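Local coordinates for iron uptake protein A2 (Synechocystis sp., PDB 2VOZ), which binds ferric iron in the periplasm, probably as a substrate-binding subunit of an ABC transporter that imports it into the cell, at residues B[168-179]-B[329-340]. Residues are numbered along the deposited sequence; the frame is centred on the assembly and turned at random. Where two conformers were deposited one is given.
Sequences VYNLSLTASRIA and LGRYQPDSARLM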
# COMPACT_ATOMS: atom_id res chain seq x y z
N VAL B 168 -0.68 -13.30 -23.88
CA VAL B 168 0.26 -12.70 -24.84
C VAL B 168 1.64 -13.30 -24.79
O VAL B 168 2.35 -13.33 -25.83
CB VAL B 168 0.30 -11.18 -24.70
CG1 VAL B 168 1.07 -10.79 -23.41
CG2 VAL B 168 0.88 -10.53 -26.00
N TYR B 169 2.09 -13.76 -23.62
CA TYR B 169 3.41 -14.41 -23.59
C TYR B 169 3.47 -15.65 -24.50
O TYR B 169 4.48 -15.91 -25.16
CB TYR B 169 3.81 -14.89 -22.19
CG TYR B 169 3.57 -13.88 -21.08
CD1 TYR B 169 3.68 -12.51 -21.31
CD2 TYR B 169 3.25 -14.33 -19.80
CE1 TYR B 169 3.46 -11.61 -20.26
CE2 TYR B 169 3.05 -13.44 -18.76
CZ TYR B 169 3.14 -12.11 -19.01
OH TYR B 169 2.92 -11.25 -17.95
N ASN B 170 2.40 -16.43 -24.51
CA ASN B 170 2.29 -17.59 -25.39
C ASN B 170 2.17 -17.17 -26.84
O ASN B 170 2.84 -17.74 -27.70
CB ASN B 170 1.07 -18.43 -25.02
CG ASN B 170 1.27 -19.24 -23.77
OD1 ASN B 170 2.42 -19.53 -23.35
ND2 ASN B 170 0.16 -19.59 -23.14
N LEU B 171 1.30 -16.19 -27.11
CA LEU B 171 1.16 -15.66 -28.47
C LEU B 171 2.54 -15.27 -29.00
O LEU B 171 2.90 -15.60 -30.13
CB LEU B 171 0.25 -14.43 -28.47
CG LEU B 171 -1.26 -14.74 -28.41
CD1 LEU B 171 -2.10 -13.49 -28.13
CD2 LEU B 171 -1.73 -15.41 -29.68
N SER B 172 3.33 -14.59 -28.16
CA SER B 172 4.64 -14.15 -28.61
C SER B 172 5.66 -15.29 -28.81
O SER B 172 6.47 -15.25 -29.78
CB SER B 172 5.18 -13.05 -27.68
OG SER B 172 4.39 -11.86 -27.88
N LEU B 173 5.64 -16.30 -27.94
CA LEU B 173 6.52 -17.44 -28.13
C LEU B 173 6.18 -18.15 -29.43
O LEU B 173 7.08 -18.46 -30.22
CB LEU B 173 6.46 -18.40 -26.97
CG LEU B 173 7.31 -19.66 -27.12
CD1 LEU B 173 8.80 -19.37 -27.31
CD2 LEU B 173 7.11 -20.56 -25.89
N THR B 174 4.90 -18.36 -29.68
CA THR B 174 4.53 -19.04 -30.91
C THR B 174 4.87 -18.18 -32.13
O THR B 174 5.35 -18.69 -33.14
CB THR B 174 3.06 -19.37 -30.91
OG1 THR B 174 2.76 -20.31 -29.85
CG2 THR B 174 2.62 -19.94 -32.26
N ALA B 175 4.64 -16.88 -32.00
CA ALA B 175 4.95 -15.94 -33.08
C ALA B 175 6.42 -16.02 -33.44
O ALA B 175 6.79 -15.98 -34.61
CB ALA B 175 4.62 -14.54 -32.62
N SER B 176 7.27 -16.13 -32.42
CA SER B 176 8.71 -16.27 -32.68
C SER B 176 9.03 -17.57 -33.45
O SER B 176 9.92 -17.56 -34.32
CB SER B 176 9.53 -16.17 -31.40
OG SER B 176 9.49 -17.36 -30.64
N ARG B 177 8.33 -18.66 -33.15
CA ARG B 177 8.58 -19.91 -33.85
C ARG B 177 8.14 -19.76 -35.30
O ARG B 177 8.82 -20.28 -36.19
CB ARG B 177 7.86 -21.08 -33.20
CG ARG B 177 8.28 -21.40 -31.75
CD ARG B 177 9.82 -21.51 -31.61
NE ARG B 177 10.36 -20.25 -31.13
CZ ARG B 177 11.62 -20.08 -30.71
NH1 ARG B 177 12.00 -18.89 -30.26
NH2 ARG B 177 12.48 -21.09 -30.77
N ILE B 178 7.01 -19.09 -35.54
CA ILE B 178 6.56 -18.84 -36.95
C ILE B 178 7.63 -18.02 -37.72
O ILE B 178 8.01 -18.35 -38.87
CB ILE B 178 5.24 -18.12 -36.99
CG1 ILE B 178 4.14 -18.98 -36.36
CG2 ILE B 178 4.86 -17.78 -38.44
CD1 ILE B 178 2.80 -18.25 -36.21
N ALA B 179 8.13 -16.96 -37.09
CA ALA B 179 9.15 -16.10 -37.70
C ALA B 179 10.37 -16.94 -38.11
O ALA B 179 10.95 -16.74 -39.19
CB ALA B 179 9.53 -14.98 -36.71
N LEU B 329 7.60 -10.64 -32.90
CA LEU B 329 6.67 -11.23 -31.96
C LEU B 329 5.25 -10.70 -32.14
O LEU B 329 4.25 -11.44 -32.01
CB LEU B 329 7.13 -11.02 -30.49
CG LEU B 329 8.59 -11.38 -30.14
CD1 LEU B 329 8.79 -11.46 -28.61
CD2 LEU B 329 9.07 -12.62 -30.81
N GLY B 330 5.15 -9.40 -32.41
CA GLY B 330 3.87 -8.81 -32.81
C GLY B 330 3.48 -9.09 -34.25
O GLY B 330 2.30 -9.37 -34.54
N ARG B 331 4.44 -9.04 -35.15
CA ARG B 331 4.16 -9.23 -36.59
C ARG B 331 3.35 -10.51 -36.82
O ARG B 331 2.41 -10.51 -37.62
CB ARG B 331 5.47 -9.28 -37.38
CG ARG B 331 5.27 -9.54 -38.87
CD ARG B 331 6.62 -9.63 -39.60
NE ARG B 331 6.44 -10.13 -40.97
CZ ARG B 331 7.43 -10.40 -41.81
NH1 ARG B 331 8.70 -10.23 -41.44
NH2 ARG B 331 7.15 -10.85 -43.03
N TYR B 332 3.74 -11.61 -36.17
CA TYR B 332 3.07 -12.88 -36.37
C TYR B 332 2.07 -13.20 -35.28
O TYR B 332 1.68 -14.38 -35.13
CB TYR B 332 4.07 -14.00 -36.47
CG TYR B 332 4.96 -13.89 -37.67
CD1 TYR B 332 4.49 -14.28 -38.93
CD2 TYR B 332 6.24 -13.38 -37.56
CE1 TYR B 332 5.31 -14.16 -40.08
CE2 TYR B 332 7.06 -13.25 -38.68
CZ TYR B 332 6.60 -13.68 -39.92
OH TYR B 332 7.44 -13.55 -41.00
N GLN B 333 1.68 -12.21 -34.49
CA GLN B 333 0.62 -12.45 -33.50
C GLN B 333 -0.72 -12.99 -34.08
O GLN B 333 -1.30 -13.94 -33.50
CB GLN B 333 0.35 -11.20 -32.63
CG GLN B 333 -0.57 -11.51 -31.48
CD GLN B 333 -0.85 -10.33 -30.60
OE1 GLN B 333 -1.96 -9.83 -30.59
NE2 GLN B 333 0.17 -9.84 -29.88
N PRO B 334 -1.25 -12.39 -35.16
CA PRO B 334 -2.52 -12.97 -35.66
C PRO B 334 -2.38 -14.44 -36.11
O PRO B 334 -3.26 -15.27 -35.84
CB PRO B 334 -2.89 -12.06 -36.85
CG PRO B 334 -2.12 -10.78 -36.64
CD PRO B 334 -0.85 -11.20 -35.94
N ASP B 335 -1.25 -14.73 -36.74
CA ASP B 335 -0.93 -16.07 -37.22
C ASP B 335 -0.86 -17.03 -36.03
O ASP B 335 -1.34 -18.16 -36.12
CB ASP B 335 0.42 -16.04 -37.95
CG ASP B 335 0.56 -14.84 -38.97
OD1 ASP B 335 0.79 -15.17 -40.14
OD2 ASP B 335 0.47 -13.60 -38.62
N SER B 336 -0.24 -16.57 -34.95
CA SER B 336 -0.05 -17.37 -33.73
C SER B 336 -1.41 -17.72 -33.11
O SER B 336 -1.65 -18.85 -32.71
CB SER B 336 0.78 -16.55 -32.73
OG SER B 336 0.77 -17.13 -31.45
N ALA B 337 -2.28 -16.72 -33.01
CA ALA B 337 -3.60 -16.94 -32.40
C ALA B 337 -4.40 -17.92 -33.24
O ALA B 337 -5.06 -18.82 -32.74
CB ALA B 337 -4.34 -15.62 -32.31
N ARG B 338 -4.32 -17.73 -34.55
CA ARG B 338 -5.04 -18.63 -35.47
C ARG B 338 -4.55 -20.08 -35.36
O ARG B 338 -5.34 -21.02 -35.26
CB ARG B 338 -4.89 -18.09 -36.90
CG ARG B 338 -5.44 -19.04 -37.99
CD ARG B 338 -5.49 -18.28 -39.34
NE ARG B 338 -4.15 -17.83 -39.75
CZ ARG B 338 -3.13 -18.59 -40.12
NH1 ARG B 338 -3.22 -19.92 -40.13
NH2 ARG B 338 -1.99 -17.98 -40.51
N LEU B 339 -3.24 -20.27 -35.39
CA LEU B 339 -2.67 -21.61 -35.38
C LEU B 339 -2.86 -22.26 -34.02
O LEU B 339 -3.18 -23.43 -33.93
CB LEU B 339 -1.18 -21.55 -35.70
CG LEU B 339 -0.71 -21.41 -37.13
CD1 LEU B 339 0.82 -21.59 -37.08
CD2 LEU B 339 -1.33 -22.47 -38.05
N MET B 340 -2.69 -21.49 -32.95
CA MET B 340 -2.91 -22.10 -31.64
C MET B 340 -4.35 -22.55 -31.49
O MET B 340 -4.58 -23.61 -30.94
CB MET B 340 -2.50 -21.17 -30.50
CG MET B 340 -0.99 -21.05 -30.44
SD MET B 340 -0.47 -20.03 -29.01
CE MET B 340 -1.21 -18.48 -29.40
O HOH W 1 2.41 -11.56 -29.89
O HOH W 2 9.95 -14.40 -40.92
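The ring of Y332 lies against the last turn of segment 168-179, with the backbone N of A179 over one face, offset toward the rim, and CG of R331 over the opposite one. OD1 of D335 lies in plane at the ring's edge. CB of A179 touches CE2 of Y332 at 3.6 Å, and CG2 of I178 reaches CD1 of Y332 obliquely. A tyrosine suits this place because its apolar ring packs while its OH lies 2.7 Å from a water that donates to O of A179.

Y332 occupies the N-cap position of helix 333-342. Segments 168-179 and 333-340 cross at 102°, their axes 8.2 Å apart at closest approach. Small residues stand where they meet: A175 sets its CB 3.9 Å from CB of Y332, and also meets O of L329 in the preceding helix 327-331. Beside it S336 fits as a knob among L171, T174, A175 and I178. In the conformer given, with OG anti to the backbone N (chi1 168°), S336 OG donates to O of L171 (2.9 Å), in the carbonyl plane and on a lone pair, although that oxygen already accepts from N of A175. L171 answers as a knob among Q333, S336, A337 and M340.

A second water donates to OG of S172 and O of L329 and accepts from NE2 of Q333. D87 also holds S172, while R93 and O of G89 hold Q333. Y169 belongs to the iron site; in this iron-free form its OH is hydrogen-bonded to that of Y226. Serine, water and these neighbours thus pair polar groups where the C-terminal helices meet the helix carrying an iron-site tyrosine.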